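Probable tagatose 6-phosphate kinase (PDB 3TXV) is thought to phosphorylate tagatose 6-phosphate, or perhaps to serve as a GatZ/KbaZ-like subunit of tagatose-1,6-bisphosphate aldolase. Local coordinates at residues 267-272 with 351-356; 235-240 with 346-351. All blocks are in the same frame, centred on the assembly; numbering follows the deposited sequence.

Contact 1 (267-272 with 351-356); sequences TDYQTP and FSYSDR
Y269 and Y353 carry this contact, two tyrosines that lean on each other obliquely while one of them also bonds to the other's backbone. The rings are neither parallel nor perpendicular: their planes meet at 39° and their centroids lie 4.3 Å apart. Y353 presents CD1 to the middle of one face of the Y269 ring, 3.4 Å above its plane. Closer to the main chain, CB of Y353 rests on CE2 of Y269 at 3.5 Å, so the aliphatic root of one tyrosine adds to the cover that its ring gives the other. In both residues CG stands anti to the carbonyl carbon; for Y269 (chi1 -44°) this sends the ring out from the turn across to 351-356, where its hydroxyl passes the Y353 ring and reaches the peptide behind it. There Y269 OH donates to Y353 O, 2.6 Å away, meeting the C=O at 121° and tilted somewhat out of the carbonyl plane. CB of D355 lies alongside the same hydroxyl, but the carboxylate has other business: OD2 takes a hydrogen bond from T293 and a salt bridge from R358.

Both backbones are turned here. Y269 is the third residue of a type II turn from T267 to Q270, and its positive phi fits that place. On the other segment S352 to D355 form a type I turn, and S352 OG accepts from S354 N in an ST turn. The first turn follows strand 261-264 of the (beta/alpha)8 (TIM) barrel; the second follows helix 342-351. V239 also packs against both tyrosines.

Chemically, the contact is mixed: aromatic and aliphatic carbon supplies the surface, and the phenol hydroxyl satisfies a turn carbonyl, a bond that probably limits how far the Y269 ring can swing.

Contact 2 (235-240 with 346-351); sequences GNENVI and RLQRHF
N236 lays its short side chain across Q348, which rises to meet it from helix 342-351. With CG anti to the carbonyl carbon (chi1 -70°), N236 turns its amide onto the flank of the glutamine. From the root outward, CB of N236 comes over the amide end of Q348, 3.8 Å from CD. CG of N236 then settles 3.7 Å from CG of Q348, carbon against carbon. At the tip the two amide atoms part company. OD1 stays near the Q348 methylene, 3.9 Å from CG, and pairs with the hydroxyl of S352, while ND2 lies 3.8 Å from CD of Q348. The side chains cross at roughly a right angle, yet their amide planes are only 17° apart, so the flat groups are stacked.

E237 adds a second wall. Its chain runs extended beyond CG and brings the carboxylate beside the Q348 amide, the two planes inclined at 31°. OE2 of E237 also touches the L347 methyl CD2 at 4.0 Å, a loose contact. An alanine in place of Q348 would probably leave the N236 amide without the flat group it stacks on and open a gap between E237 and the helix.

Q348 is bent at chi2, and its amide meets both residues; Y338 packs against it as well. This is plain packing between a connection and a helix: N236 and E237 sit in the turn between the short antiparallel strands 233-234 and 239-240, and that turn abuts the last turns of helix 342-351. Elsewhere on the same helix, R349 and H350 face helix 319-329, R349 through a salt bridge to E324, so the helix lies between that neighbour and the hairpin.

In the fold
Read from the N terminus, the chain completes barrel strand 223-227 and forms the small hairpin carrying 235-240, then runs through strand 261-264 into the turn at 267-272. After the last barrel strand, 283-288, it passes through several helices before 346-351 returns to the hairpin, closing contact 2, and 351-356 returns to the turn, closing contact 1. The two closures cross rather than nest, and share F351. Two probable hydrogen bonds join them, Y353 N to N236 O and Q270 NE2 to I240 O. Together the contacts tie two successive loops at the C-terminal ends of barrel strands 223-227 and 261-264 to the helical region that follows the barrel.

Contact 1 (267-272 with 351-356)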
ATOM      1  N   THR A 267       4.276   5.935  -5.538  1.00 42.50           N
ATOM      2  CA  THR A 267       4.353   7.378  -5.327  1.00 42.51           C
ATOM      3  C   THR A 267       5.058   7.630  -4.021  1.00 42.73           C
ATOM      4  O   THR A 267       5.269   8.787  -3.661  1.00 43.50           O
ATOM      5  CB  THR A 267       2.964   8.010  -5.154  1.00 42.53           C
ATOM      6  OG1 THR A 267       2.270   7.330  -4.089  1.00 42.66           O
ATOM      7  CG2 THR A 267       2.138   7.958  -6.481  1.00 41.24           C
ATOM      8  N   ASP A 268       5.370   6.548  -3.294  1.00 42.11           N
ATOM      9  CA  ASP A 268       6.062   6.612  -2.011  1.00 41.48           C
ATOM     10  C   ASP A 268       7.267   7.509  -2.062  1.00 41.60           C
ATOM     11  O   ASP A 268       8.007   7.500  -3.063  1.00 42.26           O
ATOM     12  CB  ASP A 268       6.491   5.232  -1.595  1.00 41.18           C
ATOM     13  CG  ASP A 268       5.311   4.339  -1.296  1.00 42.05           C
ATOM     14  OD1 ASP A 268       4.671   3.836  -2.259  1.00 43.60           O
ATOM     15  OD2 ASP A 268       5.019   4.147  -0.093  1.00 41.35           O
ATOM     16  N   TYR A 269       7.432   8.304  -0.998  1.00 41.26           N
ATOM     17  CA  TYR A 269       8.583   9.204  -0.784  1.00 40.73           C
ATOM     18  C   TYR A 269       8.638  10.345  -1.761  1.00 41.08           C
ATOM     19  O   TYR A 269       9.646  11.032  -1.814  1.00 42.29           O
ATOM     20  CB  TYR A 269       9.954   8.464  -0.807  1.00 40.38           C
ATOM     21  CG  TYR A 269       9.972   7.180  -0.033  1.00 38.10           C
ATOM     22  CD1 TYR A 269       9.829   7.189   1.349  1.00 38.24           C
ATOM     23  CD2 TYR A 269      10.088   5.966  -0.676  1.00 38.12           C
ATOM     24  CE1 TYR A 269       9.782   6.021   2.098  1.00 39.07           C
ATOM     25  CE2 TYR A 269      10.047   4.765   0.052  1.00 41.36           C
ATOM     26  CZ  TYR A 269       9.896   4.810   1.458  1.00 41.27           C
ATOM     27  OH  TYR A 269       9.884   3.670   2.220  1.00 41.89           O
ATOM     28  N   GLN A 270       7.606  10.556  -2.562  1.00 40.97           N
ATOM     29  CA  GLN A 270       7.684  11.661  -3.531  1.00 41.53           C
ATOM     30  C   GLN A 270       7.470  13.001  -2.800  1.00 42.59           C
ATOM     31  O   GLN A 270       6.816  13.020  -1.751  1.00 42.49           O
ATOM     32  CB  GLN A 270       6.699  11.465  -4.698  1.00 40.40           C
ATOM     33  CG  GLN A 270       7.067  10.353  -5.657  1.00 39.44           C
ATOM     34  CD  GLN A 270       8.044  10.782  -6.765  1.00 37.37           C
ATOM     35  OE1 GLN A 270       7.976  11.881  -7.281  1.00 38.53           O
ATOM     36  NE2 GLN A 270       8.935   9.900  -7.131  1.00 36.88           N
ATOM     37  N   THR A 271       8.007  14.100  -3.338  1.00 44.19           N
ATOM     38  CA  THR A 271       7.820  15.429  -2.707  1.00 46.39           C
ATOM     39  C   THR A 271       6.388  15.951  -2.847  1.00 47.79           C
ATOM     40  O   THR A 271       5.830  15.904  -3.948  1.00 48.37           O
ATOM     41  CB  THR A 271       8.730  16.527  -3.307  1.00 46.63           C
ATOM     42  OG1 THR A 271       8.359  16.793  -4.682  1.00 47.09           O
ATOM     43  CG2 THR A 271      10.248  16.176  -3.174  1.00 46.71           C
ATOM     44  N   PRO A 272       5.796  16.482  -1.755  1.00 48.81           N
ATOM     45  CA  PRO A 272       4.449  17.061  -1.800  1.00 49.63           C
ATOM     46  C   PRO A 272       4.122  17.755  -3.119  1.00 50.22           C
ATOM     47  O   PRO A 272       2.967  17.723  -3.566  1.00 50.15           O
ATOM     48  CB  PRO A 272       4.470  18.096  -0.664  1.00 49.64           C
ATOM     49  CG  PRO A 272       5.611  17.671   0.256  1.00 49.85           C
ATOM     50  CD  PRO A 272       6.329  16.493  -0.385  1.00 49.02           C
ATOM     51  N   PHE A 351      17.102   0.707   7.207  1.00 32.36           N
ATOM     52  CA  PHE A 351      17.027   2.059   6.690  1.00 32.48           C
ATOM     53  C   PHE A 351      16.541   2.244   5.285  1.00 32.65           C
ATOM     54  O   PHE A 351      16.152   3.348   4.911  1.00 33.08           O
ATOM     55  CB  PHE A 351      18.312   2.793   6.975  1.00 32.22           C
ATOM     56  CG  PHE A 351      18.563   2.932   8.436  1.00 33.14           C
ATOM     57  CD1 PHE A 351      17.748   3.773   9.214  1.00 32.70           C
ATOM     58  CD2 PHE A 351      19.554   2.201   9.060  1.00 32.31           C
ATOM     59  CE1 PHE A 351      17.933   3.904  10.580  1.00 30.09           C
ATOM     60  CE2 PHE A 351      19.749   2.339  10.460  1.00 32.71           C
ATOM     61  CZ  PHE A 351      18.937   3.192  11.201  1.00 30.38           C
ATOM     62  N   SER A 352      16.495   1.170   4.521  1.00 32.47           N
ATOM     63  CA  SER A 352      16.196   1.314   3.118  1.00 32.57           C
ATOM     64  C   SER A 352      14.753   1.686   2.906  1.00 32.46           C
ATOM     65  O   SER A 352      13.869   1.242   3.645  1.00 33.16           O
ATOM     66  CB  SER A 352      16.473   0.021   2.378  1.00 32.61           C
ATOM     67  OG  SER A 352      15.425  -0.240   1.451  1.00 33.93           O
ATOM     68  N   TYR A 353      14.544   2.475   1.858  1.00 32.41           N
ATOM     69  CA  TYR A 353      13.241   2.871   1.348  1.00 32.14           C
ATOM     70  C   TYR A 353      12.360   1.699   0.897  1.00 31.91           C
ATOM     71  O   TYR A 353      11.154   1.877   0.776  1.00 32.04           O
ATOM     72  CB  TYR A 353      13.444   3.780   0.125  1.00 32.73           C
ATOM     73  CG  TYR A 353      13.857   5.220   0.365  1.00 32.93           C
ATOM     74  CD1 TYR A 353      13.260   5.988   1.371  1.00 34.66           C
ATOM     75  CD2 TYR A 353      14.792   5.834  -0.468  1.00 33.75           C
ATOM     76  CE1 TYR A 353      13.597   7.326   1.564  1.00 34.87           C
ATOM     77  CE2 TYR A 353      15.150   7.173  -0.300  1.00 35.00           C
ATOM     78  CZ  TYR A 353      14.554   7.913   0.729  1.00 37.17           C
ATOM     79  OH  TYR A 353      14.909   9.240   0.926  1.00 39.18           O
ATOM     80  N   SER A 354      12.939   0.534   0.591  1.00 31.71           N
ATOM     81  CA  SER A 354      12.126  -0.663   0.236  1.00 32.12           C
ATOM     82  C   SER A 354      11.325  -1.142   1.441  1.00 32.33           C
ATOM     83  O   SER A 354      10.253  -1.759   1.283  1.00 31.98           O
ATOM     84  CB  SER A 354      12.959  -1.842  -0.280  1.00 31.85           C
ATOM     85  OG  SER A 354      13.663  -1.514  -1.462  1.00 33.00           O
ATOM     86  N   ASP A 355      11.854  -0.871   2.638  1.00 32.06           N
ATOM     87  CA  ASP A 355      11.050  -0.966   3.840  1.00 32.75           C
ATOM     88  C   ASP A 355      10.558  -2.418   4.047  1.00 32.84           C
ATOM     89  O   ASP A 355       9.431  -2.659   4.464  1.00 32.57           O
ATOM     90  CB  ASP A 355       9.876   0.058   3.795  1.00 32.42           C
ATOM     91  CG  ASP A 355       8.922  -0.050   5.022  1.00 34.02           C
ATOM     92  OD1 ASP A 355       9.388   0.187   6.177  1.00 37.23           O
ATOM     93  OD2 ASP A 355       7.710  -0.365   4.839  1.00 30.87           O
ATOM     94  N   ARG A 356      11.414  -3.393   3.774  1.00 33.22           N
ATOM     95  CA  ARG A 356      10.947  -4.766   3.870  1.00 33.43           C
ATOM     96  C   ARG A 356      10.665  -5.059   5.321  1.00 33.90           C
ATOM     97  O   ARG A 356       9.855  -5.944   5.620  1.00 34.88           O
ATOM     98  CB  ARG A 356      11.921  -5.804   3.284  1.00 33.07           C
ATOM     99  CG  ARG A 356      12.379  -5.578   1.853  1.00 31.47           C
ATOM    100  CD  ARG A 356      11.269  -5.684   0.839  1.00 28.28           C
ATOM    101  NE  ARG A 356      10.544  -6.937   0.920  1.00 27.81           N
ATOM    102  CZ  ARG A 356       9.429  -7.177   0.220  1.00 28.96           C
ATOM    103  NH1 ARG A 356       8.945  -6.233  -0.591  1.00 23.97           N
ATOM    104  NH2 ARG A 356       8.795  -8.351   0.327  1.00 26.54           N
TER

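Contact 2 (235-240 with 346-351)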
ATOM      1  N   GLY A 235      14.730   3.788  -4.890  1.00 41.49           N
ATOM      2  CA  GLY A 235      15.715   2.712  -4.637  1.00 41.60           C
ATOM      3  C   GLY A 235      15.896   2.472  -3.159  1.00 41.67           C
ATOM      4  O   GLY A 235      15.055   2.894  -2.380  1.00 42.60           O
ATOM      5  N   ASN A 236      16.977   1.812  -2.752  1.00 41.94           N
ATOM      6  CA  ASN A 236      17.322   1.762  -1.318  1.00 42.22           C
ATOM      7  C   ASN A 236      17.482   3.142  -0.711  1.00 42.69           C
ATOM      8  O   ASN A 236      16.842   3.444   0.295  1.00 42.36           O
ATOM      9  CB  ASN A 236      18.580   0.937  -1.044  1.00 41.99           C
ATOM     10  CG  ASN A 236      18.371  -0.541  -1.278  1.00 41.22           C
ATOM     11  OD1 ASN A 236      17.281  -1.074  -1.077  1.00 42.80           O
ATOM     12  ND2 ASN A 236      19.412  -1.211  -1.717  1.00 39.48           N
ATOM     13  N   GLU A 237      18.306   3.982  -1.337  1.00 43.76           N
ATOM     14  CA  GLU A 237      18.665   5.272  -0.734  1.00 45.37           C
ATOM     15  C   GLU A 237      18.494   6.486  -1.600  1.00 45.85           C
ATOM     16  O   GLU A 237      19.096   7.533  -1.303  1.00 45.96           O
ATOM     17  CB  GLU A 237      20.117   5.287  -0.312  1.00 45.62           C
ATOM     18  CG  GLU A 237      20.613   4.069   0.385  1.00 48.53           C
ATOM     19  CD  GLU A 237      22.112   4.018   0.348  1.00 51.91           C
ATOM     20  OE1 GLU A 237      22.719   4.899  -0.306  1.00 52.89           O
ATOM     21  OE2 GLU A 237      22.689   3.104   0.971  1.00 55.53           O
ATOM     22  N   ASN A 238      17.715   6.364  -2.671  1.00 46.81           N
ATOM     23  CA  ASN A 238      17.469   7.497  -3.561  1.00 47.81           C
ATOM     24  C   ASN A 238      16.099   7.429  -4.231  1.00 47.02           C
ATOM     25  O   ASN A 238      15.613   6.351  -4.517  1.00 47.17           O
ATOM     26  CB  ASN A 238      18.671   7.709  -4.530  1.00 48.75           C
ATOM     27  CG  ASN A 238      18.267   7.686  -6.028  1.00 53.58           C
ATOM     28  OD1 ASN A 238      18.457   8.688  -6.789  1.00 56.49           O
ATOM     29  ND2 ASN A 238      17.733   6.525  -6.471  1.00 56.16           N
ATOM     30  N   VAL A 239      15.473   8.589  -4.420  1.00 47.12           N
ATOM     31  CA  VAL A 239      14.160   8.731  -5.056  1.00 47.00           C
ATOM     32  C   VAL A 239      14.314   9.413  -6.431  1.00 47.65           C
ATOM     33  O   VAL A 239      15.128  10.339  -6.601  1.00 46.82           O
ATOM     34  CB  VAL A 239      13.209   9.576  -4.151  1.00 47.19           C
ATOM     35  CG1 VAL A 239      11.807   9.804  -4.781  1.00 46.58           C
ATOM     36  CG2 VAL A 239      13.093   8.957  -2.759  1.00 47.12           C
ATOM     37  N   ILE A 240      13.543   8.948  -7.417  1.00 48.45           N
ATOM     38  CA  ILE A 240      13.448   9.638  -8.714  1.00 48.39           C
ATOM     39  C   ILE A 240      12.139  10.397  -8.696  1.00 49.34           C
ATOM     40  O   ILE A 240      11.084   9.807  -8.513  1.00 49.42           O
ATOM     41  CB  ILE A 240      13.402   8.656  -9.904  1.00 48.08           C
ATOM     42  CG1 ILE A 240      14.602   7.691  -9.951  1.00 46.60           C
ATOM     43  CG2 ILE A 240      13.128   9.398 -11.220  1.00 48.83           C
ATOM     44  CD1 ILE A 240      15.952   8.303  -9.863  1.00 44.91           C
ATOM     45  N   ARG A 346      22.993  -4.868   6.720  1.00 38.83           N
ATOM     46  CA  ARG A 346      22.539  -4.335   8.009  1.00 38.15           C
ATOM     47  C   ARG A 346      21.898  -2.941   7.804  1.00 37.36           C
ATOM     48  O   ARG A 346      20.699  -2.762   8.030  1.00 37.72           O
ATOM     49  CB  ARG A 346      23.667  -4.316   9.063  1.00 37.54           C
ATOM     50  CG  ARG A 346      23.165  -4.123  10.487  1.00 40.06           C
ATOM     51  CD  ARG A 346      24.232  -4.319  11.597  1.00 45.74           C
ATOM     52  NE  ARG A 346      24.911  -3.066  11.945  1.00 52.77           N
ATOM     53  CZ  ARG A 346      25.842  -2.448  11.186  1.00 57.33           C
ATOM     54  NH1 ARG A 346      26.248  -2.944  10.009  1.00 59.98           N
ATOM     55  NH2 ARG A 346      26.381  -1.309  11.595  1.00 58.04           N
ATOM     56  N   LEU A 347      22.674  -1.978   7.326  1.00 36.06           N
ATOM     57  CA  LEU A 347      22.144  -0.681   7.018  1.00 35.19           C
ATOM     58  C   LEU A 347      20.747  -0.799   6.397  1.00 34.99           C
ATOM     59  O   LEU A 347      19.795  -0.169   6.846  1.00 35.36           O
ATOM     60  CB  LEU A 347      23.132   0.078   6.119  1.00 35.28           C
ATOM     61  CG  LEU A 347      22.694   1.193   5.164  1.00 33.89           C
ATOM     62  CD1 LEU A 347      21.894   2.202   5.874  1.00 35.10           C
ATOM     63  CD2 LEU A 347      23.888   1.849   4.613  1.00 33.85           C
ATOM     64  N   GLN A 348      20.618  -1.632   5.385  1.00 34.68           N
ATOM     65  CA  GLN A 348      19.384  -1.716   4.643  1.00 34.54           C
ATOM     66  C   GLN A 348      18.243  -2.460   5.298  1.00 33.98           C
ATOM     67  O   GLN A 348      17.080  -2.223   4.959  1.00 33.82           O
ATOM     68  CB  GLN A 348      19.629  -2.277   3.262  1.00 34.63           C
ATOM     69  CG  GLN A 348      19.380  -1.240   2.240  1.00 38.48           C
ATOM     70  CD  GLN A 348      20.625  -0.555   1.856  1.00 44.16           C
ATOM     71  OE1 GLN A 348      21.644  -1.219   1.665  1.00 49.22           O
ATOM     72  NE2 GLN A 348      20.580   0.773   1.720  1.00 44.35           N
ATOM     73  N   ARG A 349      18.550  -3.372   6.207  1.00 33.69           N
ATOM     74  CA  ARG A 349      17.483  -4.026   6.939  1.00 33.57           C
ATOM     75  C   ARG A 349      16.638  -2.997   7.698  1.00 33.50           C
ATOM     76  O   ARG A 349      15.422  -3.172   7.838  1.00 33.69           O
ATOM     77  CB  ARG A 349      18.029  -5.081   7.882  1.00 33.46           C
ATOM     78  CG  ARG A 349      18.156  -6.421   7.246  1.00 34.08           C
ATOM     79  CD  ARG A 349      18.389  -7.527   8.255  1.00 34.97           C
ATOM     80  NE  ARG A 349      19.642  -7.405   8.996  1.00 35.41           N
ATOM     81  CZ  ARG A 349      20.844  -7.645   8.484  1.00 35.43           C
ATOM     82  NH1 ARG A 349      20.960  -7.995   7.207  1.00 33.02           N
ATOM     83  NH2 ARG A 349      21.931  -7.515   9.254  1.00 34.50           N
ATOM     84  N   HIS A 350      17.277  -1.916   8.147  1.00 32.69           N
ATOM     85  CA  HIS A 350      16.605  -0.899   8.956  1.00 32.35           C
ATOM     86  C   HIS A 350      16.246   0.355   8.162  1.00 32.34           C
ATOM     87  O   HIS A 350      15.199   1.002   8.404  1.00 31.58           O
ATOM     88  CB  HIS A 350      17.469  -0.542  10.198  1.00 32.30           C
ATOM     89  CG  HIS A 350      17.856  -1.734  11.003  1.00 31.39           C
ATOM     90  ND1 HIS A 350      17.029  -2.286  11.955  1.00 33.07           N
ATOM     91  CD2 HIS A 350      18.940  -2.537  10.939  1.00 33.08           C
ATOM     92  CE1 HIS A 350      17.594  -3.364  12.464  1.00 32.37           C
ATOM     93  NE2 HIS A 350      18.760  -3.535  11.867  1.00 34.42           N
ATOM     94  N   PHE A 351      17.102   0.707   7.207  1.00 32.36           N
ATOM     95  CA  PHE A 351      17.027   2.059   6.690  1.00 32.48           C
ATOM     96  C   PHE A 351      16.541   2.244   5.285  1.00 32.65           C
ATOM     97  O   PHE A 351      16.152   3.348   4.911  1.00 33.08           O
ATOM     98  CB  PHE A 351      18.312   2.793   6.975  1.00 32.22           C
ATOM     99  CG  PHE A 351      18.563   2.932   8.436  1.00 33.14           C
ATOM    100  CD1 PHE A 351      17.748   3.773   9.214  1.00 32.70           C
ATOM    101  CD2 PHE A 351      19.554   2.201   9.060  1.00 32.31           C
ATOM    102  CE1 PHE A 351      17.933   3.904  10.580  1.00 30.09           C
ATOM    103  CE2 PHE A 351      19.749   2.339  10.460  1.00 32.71           C
ATOM    104  CZ  PHE A 351      18.937   3.192  11.201  1.00 30.38           C
TER